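Local coordinates for putative epoxide hydrolase protein (Klebsiella pneumoniae subsp. pneumoniae, PDB 5BOV) that is an alpha/beta hydrolase that probably hydrolyses epoxides or esters such as monoacylglycerols, its true substrate being unknown, at residues 49-54 and 59-64; 154-159 and 218-223; 160-165 and 176-181. All coordinates share one frame; numbering follows the deposited sequence.

Contact 1 of 3, residues 49-54 and 59-64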
loop_
_atom_site.group_PDB
_atom_site.type_symbol
_atom_site.label_atom_id
_atom_site.label_comp_id
_atom_site.label_asym_id
_atom_site.label_seq_id
_atom_site.Cartn_x
_atom_site.Cartn_y
_atom_site.Cartn_z
ATOM N N GLN A 49 7.061 -11.655 -7.980
ATOM C CA GLN A 49 6.562 -13.000 -8.301
ATOM C C GLN A 49 5.076 -13.039 -8.565
ATOM O O GLN A 49 4.615 -13.701 -9.537
ATOM C CB GLN A 49 6.959 -14.038 -7.257
ATOM C CG GLN A 49 8.453 -14.134 -7.163
ATOM C CD GLN A 49 8.894 -15.194 -6.141
ATOM O OE1 GLN A 49 8.728 -15.033 -4.931
ATOM N NE2 GLN A 49 9.536 -16.280 -6.631
ATOM N N VAL A 50 4.311 -12.276 -7.821
ATOM C CA VAL A 50 2.859 -12.223 -8.042
ATOM C C VAL A 50 2.517 -11.730 -9.426
ATOM O O VAL A 50 1.650 -12.317 -10.118
ATOM C CB VAL A 50 2.195 -11.293 -6.997
ATOM C CG1 VAL A 50 0.746 -10.969 -7.333
ATOM C CG2 VAL A 50 2.335 -11.864 -5.605
ATOM N N ALA A 51 3.159 -10.647 -9.874
ATOM C CA ALA A 51 2.734 -10.027 -11.118
ATOM C C ALA A 51 2.959 -10.909 -12.358
ATOM O O ALA A 51 2.037 -11.081 -13.149
ATOM C CB ALA A 51 3.397 -8.633 -11.249
ATOM N N PRO A 52 4.138 -11.563 -12.517
ATOM C CA PRO A 52 4.280 -12.345 -13.705
ATOM C C PRO A 52 3.380 -13.565 -13.664
ATOM O O PRO A 52 2.968 -14.024 -14.736
ATOM C CB PRO A 52 5.761 -12.761 -13.707
ATOM C CG PRO A 52 6.451 -11.775 -12.834
ATOM C CD PRO A 52 5.452 -11.273 -11.886
ATOM N N ALA A 53 3.078 -14.076 -12.470
ATOM C CA ALA A 53 2.173 -15.226 -12.372
ATOM C C ALA A 53 0.780 -14.825 -12.846
ATOM O O ALA A 53 0.123 -15.576 -13.593
ATOM C CB ALA A 53 2.066 -15.720 -10.933
ATOM N N LEU A 54 0.310 -13.676 -12.455
ATOM C CA LEU A 54 -1.002 -13.154 -12.958
ATOM C C LEU A 54 -0.959 -12.882 -14.446
ATOM O O LEU A 54 -1.941 -13.172 -15.179
ATOM C CB LEU A 54 -1.378 -11.922 -12.196
ATOM C CG LEU A 54 -1.848 -12.127 -10.755
ATOM C CD1 LEU A 54 -1.900 -10.826 -9.991
ATOM C CD2 LEU A 54 -3.201 -12.798 -10.678
ATOM N N TYR A 59 -4.026 -11.856 -17.021
ATOM C CA TYR A 59 -4.287 -10.536 -16.497
ATOM C C TYR A 59 -3.294 -9.506 -17.004
ATOM O O TYR A 59 -2.126 -9.798 -17.279
ATOM C CB TYR A 59 -4.193 -10.559 -14.957
ATOM C CG TYR A 59 -5.313 -11.391 -14.305
ATOM C CD1 TYR A 59 -5.197 -12.753 -14.124
ATOM C CD2 TYR A 59 -6.507 -10.778 -13.914
ATOM C CE1 TYR A 59 -6.235 -13.493 -13.606
ATOM C CE2 TYR A 59 -7.565 -11.510 -13.394
ATOM C CZ TYR A 59 -7.427 -12.847 -13.213
ATOM O OH TYR A 59 -8.457 -13.611 -12.694
ATOM N N ARG A 60 -3.757 -8.256 -17.131
ATOM C CA ARG A 60 -2.867 -7.140 -17.340
ATOM C C ARG A 60 -2.529 -6.612 -15.946
ATOM O O ARG A 60 -3.437 -6.122 -15.277
ATOM C CB ARG A 60 -3.524 -6.055 -18.155
ATOM C CG ARG A 60 -2.546 -4.947 -18.431
ATOM C CD ARG A 60 -3.149 -3.649 -18.811
ATOM N NE ARG A 60 -2.214 -2.554 -19.000
ATOM C CZ ARG A 60 -2.629 -1.415 -19.544
ATOM N NH1 ARG A 60 -3.897 -1.290 -19.892
ATOM N NH2 ARG A 60 -1.813 -0.393 -19.684
ATOM N N VAL A 61 -1.228 -6.515 -15.640
ATOM C CA VAL A 61 -0.822 -6.150 -14.260
ATOM C C VAL A 61 0.003 -4.860 -14.234
ATOM O O VAL A 61 1.031 -4.704 -14.925
ATOM C CB VAL A 61 -0.008 -7.288 -13.642
ATOM C CG1 VAL A 61 0.181 -7.040 -12.165
ATOM C CG2 VAL A 61 -0.731 -8.597 -13.870
ATOM N N ILE A 62 -0.470 -3.910 -13.430
ATOM C CA ILE A 62 0.183 -2.623 -13.199
ATOM C C ILE A 62 0.713 -2.583 -11.791
ATOM O O ILE A 62 -0.048 -2.841 -10.818
ATOM C CB ILE A 62 -0.838 -1.469 -13.350
ATOM C CG1 ILE A 62 -1.593 -1.502 -14.691
ATOM C CG2 ILE A 62 -0.165 -0.124 -13.105
ATOM C CD1 ILE A 62 -0.696 -1.303 -15.817
ATOM N N VAL A 63 2.011 -2.285 -11.652
ATOM C CA VAL A 63 2.618 -2.235 -10.303
ATOM C C VAL A 63 3.407 -0.918 -10.130
ATOM O O VAL A 63 4.550 -0.823 -10.625
ATOM C CB VAL A 63 3.555 -3.428 -10.035
ATOM C CG1 VAL A 63 3.898 -3.512 -8.567
ATOM C CG2 VAL A 63 2.939 -4.745 -10.501
ATOM N N PRO A 64 2.790 0.117 -9.526
ATOM C CA PRO A 64 3.427 1.379 -9.406
ATOM C C PRO A 64 4.189 1.603 -8.152
ATOM O O PRO A 64 3.806 1.086 -7.098
ATOM C CB PRO A 64 2.234 2.352 -9.454
ATOM C CG PRO A 64 1.136 1.602 -8.736
ATOM C CD PRO A 64 1.367 0.167 -9.076
#

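Contact 2 of 3, residues 154-159 and 218-223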
loop_
_atom_site.group_PDB
_atom_site.type_symbol
_atom_site.label_atom_id
_atom_site.label_comp_id
_atom_site.label_asym_id
_atom_site.label_seq_id
_atom_site.Cartn_x
_atom_site.Cartn_y
_atom_site.Cartn_z
ATOM N N LEU A 154 3.769 0.260 21.651
ATOM C CA LEU A 154 5.115 -0.220 21.405
ATOM C C LEU A 154 5.229 -0.821 20.002
ATOM O O LEU A 154 6.196 -0.574 19.300
ATOM C CB LEU A 154 5.525 -1.260 22.453
ATOM C CG LEU A 154 6.884 -1.937 22.238
ATOM C CD1 LEU A 154 8.030 -1.002 22.202
ATOM C CD2 LEU A 154 7.092 -2.969 23.309
ATOM N N SER A 155 4.224 -1.604 19.637
ATOM C CA SER A 155 4.175 -2.136 18.257
ATOM C C SER A 155 4.081 -1.035 17.183
ATOM O O SER A 155 4.480 -1.269 16.046
ATOM C CB SER A 155 2.993 -3.130 18.117
ATOM O OG SER A 155 1.703 -2.466 17.858
ATOM N N TRP A 156 3.566 0.115 17.490
ATOM C CA TRP A 156 3.528 1.296 16.584
ATOM C C TRP A 156 4.679 2.348 16.870
ATOM O O TRP A 156 4.587 3.494 16.432
ATOM C CB TRP A 156 2.224 2.056 16.746
ATOM C CG TRP A 156 1.076 1.512 16.072
ATOM C CD1 TRP A 156 -0.032 0.884 16.659
ATOM C CD2 TRP A 156 0.764 1.709 14.721
ATOM N NE1 TRP A 156 -0.970 0.618 15.680
ATOM C CE2 TRP A 156 -0.474 1.058 14.474
ATOM C CE3 TRP A 156 1.470 2.287 13.644
ATOM C CZ2 TRP A 156 -1.056 1.032 13.202
ATOM C CZ3 TRP A 156 0.896 2.262 12.369
ATOM C CH2 TRP A 156 -0.364 1.643 12.169
ATOM N N TRP A 157 5.719 1.920 17.534
ATOM C CA TRP A 157 6.747 2.837 18.122
ATOM C C TRP A 157 7.257 3.881 17.106
ATOM O O TRP A 157 7.459 5.033 17.432
ATOM C CB TRP A 157 7.903 2.082 18.732
ATOM C CG TRP A 157 8.801 1.423 17.803
ATOM C CD1 TRP A 157 8.580 0.252 17.158
ATOM C CD2 TRP A 157 10.077 1.921 17.351
ATOM N NE1 TRP A 157 9.646 -0.010 16.337
ATOM C CE2 TRP A 157 10.553 1.014 16.402
ATOM C CE3 TRP A 157 10.831 3.073 17.633
ATOM C CZ2 TRP A 157 11.809 1.164 15.785
ATOM C CZ3 TRP A 157 12.056 3.239 16.997
ATOM C CH2 TRP A 157 12.517 2.282 16.074
ATOM N N TYR A 158 7.488 3.398 15.883
ATOM C CA TYR A 158 8.104 4.204 14.877
ATOM C C TYR A 158 7.275 5.412 14.481
ATOM O O TYR A 158 7.829 6.420 14.111
ATOM C CB TYR A 158 8.466 3.362 13.620
ATOM C CG TYR A 158 7.292 2.565 13.090
ATOM C CD1 TYR A 158 7.036 1.255 13.577
ATOM C CD2 TYR A 158 6.441 3.113 12.162
ATOM C CE1 TYR A 158 5.929 0.536 13.120
ATOM C CE2 TYR A 158 5.356 2.424 11.723
ATOM C CZ TYR A 158 5.111 1.131 12.224
ATOM O OH TYR A 158 4.022 0.455 11.717
ATOM N N GLN A 159 5.949 5.348 14.583
ATOM C CA GLN A 159 5.164 6.471 14.159
ATOM C C GLN A 159 5.386 7.617 15.121
ATOM O O GLN A 159 5.410 8.790 14.745
ATOM C CB GLN A 159 3.680 6.125 14.022
ATOM C CG GLN A 159 2.829 6.026 15.262
ATOM C CD GLN A 159 1.351 5.707 14.924
ATOM O OE1 GLN A 159 0.919 5.807 13.761
ATOM N NE2 GLN A 159 0.624 5.298 15.888
ATOM N N ARG A 218 2.888 11.685 10.627
ATOM C CA ARG A 218 2.426 12.877 11.309
ATOM C C ARG A 218 0.958 13.131 10.990
ATOM O O ARG A 218 0.162 13.485 11.903
ATOM C CB ARG A 218 3.293 14.073 11.015
ATOM C CG ARG A 218 4.635 13.930 11.690
ATOM C CD ARG A 218 5.547 15.094 11.358
ATOM N NE ARG A 218 6.869 14.776 11.949
ATOM C CZ ARG A 218 7.909 15.575 11.909
ATOM N NH1 ARG A 218 7.798 16.760 11.292
ATOM N NH2 ARG A 218 9.085 15.173 12.429
ATOM N N TRP A 219 0.536 12.953 9.738
ATOM C CA TRP A 219 -0.874 13.137 9.445
ATOM C C TRP A 219 -1.742 12.176 10.244
ATOM O O TRP A 219 -2.741 12.560 10.803
ATOM C CB TRP A 219 -1.180 12.992 7.923
ATOM C CG TRP A 219 -2.625 13.354 7.563
ATOM C CD1 TRP A 219 -3.060 14.537 7.067
ATOM C CD2 TRP A 219 -3.773 12.516 7.643
ATOM N NE1 TRP A 219 -4.397 14.517 6.885
ATOM C CE2 TRP A 219 -4.865 13.274 7.218
ATOM C CE3 TRP A 219 -3.990 11.225 8.080
ATOM C CZ2 TRP A 219 -6.122 12.772 7.151
ATOM C CZ3 TRP A 219 -5.239 10.714 8.005
ATOM C CH2 TRP A 219 -6.304 11.475 7.553
ATOM N N ARG A 220 -1.302 10.920 10.352
ATOM C CA ARG A 220 -2.081 9.892 10.978
ATOM C C ARG A 220 -2.346 10.218 12.458
ATOM O O ARG A 220 -3.395 9.881 12.969
ATOM C CB ARG A 220 -1.309 8.590 10.888
ATOM C CG ARG A 220 -2.026 7.394 11.396
ATOM C CD ARG A 220 -1.137 6.167 11.146
ATOM N NE ARG A 220 -1.588 5.082 12.023
ATOM C CZ ARG A 220 -2.644 4.335 11.804
ATOM N NH1 ARG A 220 -3.383 4.499 10.700
ATOM N NH2 ARG A 220 -2.959 3.406 12.695
ATOM N N LEU A 221 -1.373 10.892 13.090
ATOM C CA LEU A 221 -1.434 11.281 14.486
ATOM C C LEU A 221 -2.118 12.635 14.711
ATOM O O LEU A 221 -2.199 13.106 15.855
ATOM C CB LEU A 221 -0.040 11.278 15.075
ATOM C CG LEU A 221 0.652 9.910 15.188
ATOM C CD1 LEU A 221 2.089 10.087 15.553
ATOM C CD2 LEU A 221 -0.090 9.043 16.180
ATOM N N GLY A 222 -2.587 13.258 13.656
ATOM C CA GLY A 222 -3.242 14.541 13.758
ATOM C C GLY A 222 -2.267 15.683 13.913
ATOM O O GLY A 222 -2.671 16.746 14.355
ATOM N N LEU A 223 -1.005 15.512 13.520
ATOM C CA LEU A 223 0.027 16.506 13.706
ATOM C C LEU A 223 0.365 17.311 12.475
ATOM O O LEU A 223 1.263 18.128 12.474
ATOM C CB LEU A 223 1.297 15.833 14.232
ATOM C CG LEU A 223 1.114 15.067 15.526
ATOM C CD1 LEU A 223 2.392 14.335 15.843
ATOM C CD2 LEU A 223 0.744 16.037 16.645
HETATM O O HOH W 1 -2.199 3.609 15.468
#

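Contact 3 of 3, residues 160-165 and 176-181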
loop_
_atom_site.group_PDB
_atom_site.type_symbol
_atom_site.label_atom_id
_atom_site.label_comp_id
_atom_site.label_asym_id
_atom_site.label_seq_id
_atom_site.Cartn_x
_atom_site.Cartn_y
_atom_site.Cartn_z
ATOM N N PHE A 160 5.550 7.279 16.379
ATOM C CA PHE A 160 5.869 8.312 17.425
ATOM C C PHE A 160 7.298 8.834 17.296
ATOM O O PHE A 160 7.508 10.086 17.391
ATOM C CB PHE A 160 5.611 7.836 18.831
ATOM C CG PHE A 160 4.262 7.177 18.978
ATOM C CD1 PHE A 160 3.105 7.939 18.946
ATOM C CD2 PHE A 160 4.172 5.816 19.173
ATOM C CE1 PHE A 160 1.853 7.343 19.014
ATOM C CE2 PHE A 160 2.927 5.213 19.224
ATOM C CZ PHE A 160 1.775 5.977 19.165
ATOM N N TYR A 161 8.246 7.956 16.974
ATOM C CA TYR A 161 9.580 8.425 16.606
ATOM C C TYR A 161 9.537 9.481 15.484
ATOM O O TYR A 161 10.097 10.577 15.554
ATOM C CB TYR A 161 10.398 7.236 16.157
ATOM C CG TYR A 161 11.867 7.496 15.890
ATOM C CD1 TYR A 161 12.711 8.029 16.890
ATOM C CD2 TYR A 161 12.464 7.150 14.724
ATOM C CE1 TYR A 161 14.073 8.212 16.674
ATOM C CE2 TYR A 161 13.822 7.315 14.498
ATOM C CZ TYR A 161 14.656 7.824 15.475
ATOM O OH TYR A 161 16.006 7.998 15.228
ATOM N N PHE A 162 8.790 9.142 14.410
ATOM C CA PHE A 162 8.670 10.000 13.218
ATOM C C PHE A 162 7.961 11.359 13.502
ATOM O O PHE A 162 8.068 12.294 12.742
ATOM C CB PHE A 162 7.974 9.286 12.044
ATOM C CG PHE A 162 8.721 8.073 11.499
ATOM C CD1 PHE A 162 10.098 7.953 11.596
ATOM C CD2 PHE A 162 7.996 7.089 10.833
ATOM C CE1 PHE A 162 10.715 6.811 11.134
ATOM C CE2 PHE A 162 8.616 5.958 10.341
ATOM C CZ PHE A 162 9.996 5.846 10.482
ATOM N N ALA A 163 7.278 11.461 14.633
ATOM C CA ALA A 163 6.620 12.698 15.005
ATOM C C ALA A 163 7.608 13.760 15.510
ATOM O O ALA A 163 7.194 14.880 15.704
ATOM C CB ALA A 163 5.581 12.415 16.068
ATOM N N THR A 164 8.866 13.377 15.783
ATOM C CA THR A 164 9.878 14.254 16.318
ATOM C C THR A 164 10.940 14.603 15.309
ATOM O O THR A 164 11.172 13.836 14.365
ATOM C CB THR A 164 10.575 13.639 17.535
ATOM O OG1 THR A 164 11.372 12.536 17.150
ATOM C CG2 THR A 164 9.534 13.208 18.587
ATOM N N PRO A 165 11.596 15.764 15.455
ATOM C CA PRO A 165 12.705 16.072 14.562
ATOM C C PRO A 165 13.821 15.057 14.642
ATOM O O PRO A 165 14.402 14.755 13.620
ATOM C CB PRO A 165 13.182 17.444 15.049
ATOM C CG PRO A 165 11.964 18.067 15.609
ATOM C CD PRO A 165 11.217 16.922 16.289
ATOM N N HIS A 176 18.320 2.862 5.323
ATOM C CA HIS A 176 18.488 1.461 5.069
ATOM C C HIS A 176 18.385 0.587 6.295
ATOM O O HIS A 176 17.660 -0.421 6.377
ATOM C CB HIS A 176 19.924 1.311 4.386
ATOM C CG HIS A 176 20.281 -0.074 4.016
ATOM N ND1 HIS A 176 20.643 -1.038 4.929
ATOM C CD2 HIS A 176 20.358 -0.663 2.796
ATOM C CE1 HIS A 176 20.918 -2.170 4.293
ATOM N NE2 HIS A 176 20.763 -1.953 3.006
ATOM N N ASP A 177 19.176 0.879 7.327
ATOM C CA ASP A 177 19.133 0.111 8.549
ATOM C C ASP A 177 17.791 0.157 9.287
ATOM O O ASP A 177 17.372 -0.799 9.896
ATOM C CB ASP A 177 20.240 0.529 9.516
ATOM C CG ASP A 177 21.652 0.189 8.976
ATOM O OD1 ASP A 177 21.784 -0.618 8.035
ATOM O OD2 ASP A 177 22.600 0.800 9.548
ATOM N N PHE A 178 17.172 1.313 9.234
ATOM C CA PHE A 178 15.906 1.519 9.932
ATOM C C PHE A 178 14.807 0.693 9.239
ATOM O O PHE A 178 14.128 -0.100 9.911
ATOM C CB PHE A 178 15.527 3.001 9.984
ATOM C CG PHE A 178 14.419 3.283 10.967
ATOM C CD1 PHE A 178 13.115 2.934 10.725
ATOM C CD2 PHE A 178 14.700 3.905 12.175
ATOM C CE1 PHE A 178 12.107 3.154 11.659
ATOM C CE2 PHE A 178 13.681 4.139 13.097
ATOM C CZ PHE A 178 12.397 3.733 12.879
ATOM N N ALA A 179 14.761 0.765 7.917
ATOM C CA ALA A 179 13.741 -0.007 7.203
ATOM C C ALA A 179 14.007 -1.492 7.387
ATOM O O ALA A 179 13.056 -2.280 7.514
ATOM C CB ALA A 179 13.711 0.363 5.719
ATOM N N LYS A 180 15.263 -1.919 7.367
ATOM C CA LYS A 180 15.520 -3.343 7.513
ATOM C C LYS A 180 15.083 -3.860 8.899
ATOM O O LYS A 180 14.545 -4.928 9.026
ATOM C CB LYS A 180 17.027 -3.675 7.286
ATOM C CG LYS A 180 17.302 -5.167 7.115
ATOM C CD LYS A 180 18.804 -5.338 6.790
ATOM C CE LYS A 180 19.091 -6.731 6.269
ATOM N NZ LYS A 180 20.513 -6.902 5.865
ATOM N N PHE A 181 15.348 -3.054 9.946
ATOM C CA PHE A 181 14.884 -3.392 11.259
ATOM C C PHE A 181 13.348 -3.518 11.319
ATOM O O PHE A 181 12.814 -4.477 11.879
ATOM C CB PHE A 181 15.428 -2.316 12.217
ATOM C CG PHE A 181 15.149 -2.574 13.665
ATOM C CD1 PHE A 181 15.938 -3.428 14.400
ATOM C CD2 PHE A 181 14.122 -1.962 14.275
ATOM C CE1 PHE A 181 15.699 -3.657 15.766
ATOM C CE2 PHE A 181 13.856 -2.165 15.590
ATOM C CZ PHE A 181 14.602 -3.050 16.332
#

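Contact 1 of 3, residues 49-54 and 59-64
The helix-to-strand return of a beta-alpha-beta unit, strand 32-37, helix 50-56 and strand 59-74 of the alpha/beta hydrolase fold, brings Ala51 and Leu54 down onto Tyr59, Val61 and Val63. The short axes of helix 50-54 and strand 59-64 run nearly antiparallel, at 159°, and come within 8.0 Å of each other. That close spacing goes with a small residue at the middle: the methyl CB of Ala51 points at the strand and meets Val61 CG1 at 3.7 Å, with CG2 of Val63 a little farther along at 4.0 Å. Val61 divides its two methyls between Ala51 and Leu54, about one helical turn apart. With CG1 anti to the backbone N (chi1 -169°), that branch turns to Ala51, while CG2 packs against CB of Leu54 at 3.8 Å. The two segments are joined by one hydrogen bond, from Tyr59 N to Leu54 O at 3.1 Å, which ties the last turn of the helix to the strand that follows it. Leu54 O also lies at the edge of the Tyr59 ring, in its plane, 3.4 Å from CD1. Leu54 CD2 also rests 4.0 Å from Tyr59 CD1. The OH of Tyr59 is hydrogen-bonded to Asp302 of helix 291-303. Around this buried core, Val61 and Ala51 both touch Ile26 of strand 19-26, Val61 also leans on Leu36 of strand 32-37, and Val50 packs against helix 291-303; strand 59-74 itself lies between strands 19-26 and 32-37 in the sheet.

Contact 2 of 3, residues 154-159 and 218-223
Arg220 lays its guanidinium flat on the six-membered side of the Trp156 indole, a cation-pi stack with centres 4.2 Å apart and planes turned by 22°. Arg220 NH2 sits closest, 3.1 Å from Trp156 CZ2, and Arg220 CZ lies 3.5 Å from CH2 of the same ring. At the guanidinium edge and in its plane, Gln159 OE1 takes a weak hydrogen bond from Arg220 NE at 3.1 Å, bent to 134° at the hydrogen. The amide and guanidinium planes are nearly coplanar. A water accepts from Arg220 NH2 at 2.9 Å and, weakly, from Gln159 NE2, so it links the two polar groups a second time. Gln159 can take part because its CG stands between the backbone N and the carbonyl carbon (chi1 78°), with the chain extended beyond, which sets NE2 over one face of the Trp156 indole, toward the rim. Both partners lie in the helical region between strands 127-133 and 247-252, consistent with the cap of an alpha/beta hydrolase. There Trp156 is the break between helices 150-155 and 157-162, and helix 209-220 ends in a Schellman motif, Gly222 having positive phi. Beside the polar cluster, Leu221 sets CD1 3.7 Å from Gln159 O and CD2 3.8 Å from Gln159 NE2. Farther out, Pro258 touches Trp156, while Arg218 NE hydrogen-bonds Phe162 O and Trp219 O accepts from Gln141 NE2.

Contact 3 of 3, residues 160-165 and 176-181
With CG anti to the backbone N in both Tyr161 and Phe178 (chi1 -166° in the latter), each ring is thrown out from its helix toward the other. Phe162 takes a different turn about its first bond, with CG anti to the carbonyl carbon, yet the end of its ring still comes round to Phe178. The backbones stay well separated, Tyr161 CA and Phe178 CA being 11.5 Å apart, and the rings alone span the gap. Tyr161 and Phe178 meet rim to rim, neither over the other's face: their planes are 3° apart and CE2 of Tyr161 lies 3.5 Å from CE2 of Phe178. Phe162 meets the neighbouring part of the Phe178 rim, its CZ 3.6 Å from Phe178 CE1, with the planes inclined at 42°. The three rings form an aromatic cluster joining helices 157-162 and 175-186, and Tyr171, Trp157 and Tyr158 add further rings or side-chain contacts around Phe178. The backbone just past Tyr161 is pinned as well: the carbonyl O of Tyr161 accepts from Thr164 N at 3.1 Å and from Thr164 OG1 at 2.8 Å, the latter in the carbonyl plane. Thr164 is the N-cap of helix 165-173, its OG1 also bonding to Gly167 N. Across the two segments the contact is purely apolar, so it rests on the close fit of ring carbons, probably through dispersion, and not on charges or hydrogen bonds.

Contact 1 comes first along the chain and belongs to the beta-sheet core, whereas contacts 2 and 3 lie in the helical region that follows strand 127-133, on the other side of the chain's centre. Centre to centre, contact 1 is about 32 Å from contact 2 and about 30 Å from contact 3, and it touches neither. Contacts 2 and 3 have centres about 11 Å apart and share helix 157-162; the segments of contact 3 both fall between those of contact 2 in sequence. They also meet directly, through Trp157 against Phe178. Helix 157-162 thus packs toward the end of helix 209-220 through contact 2 and on helix 175-186 through contact 3, joining three parts of the probable cap, while contact 1 fixes one helix on the central sheet.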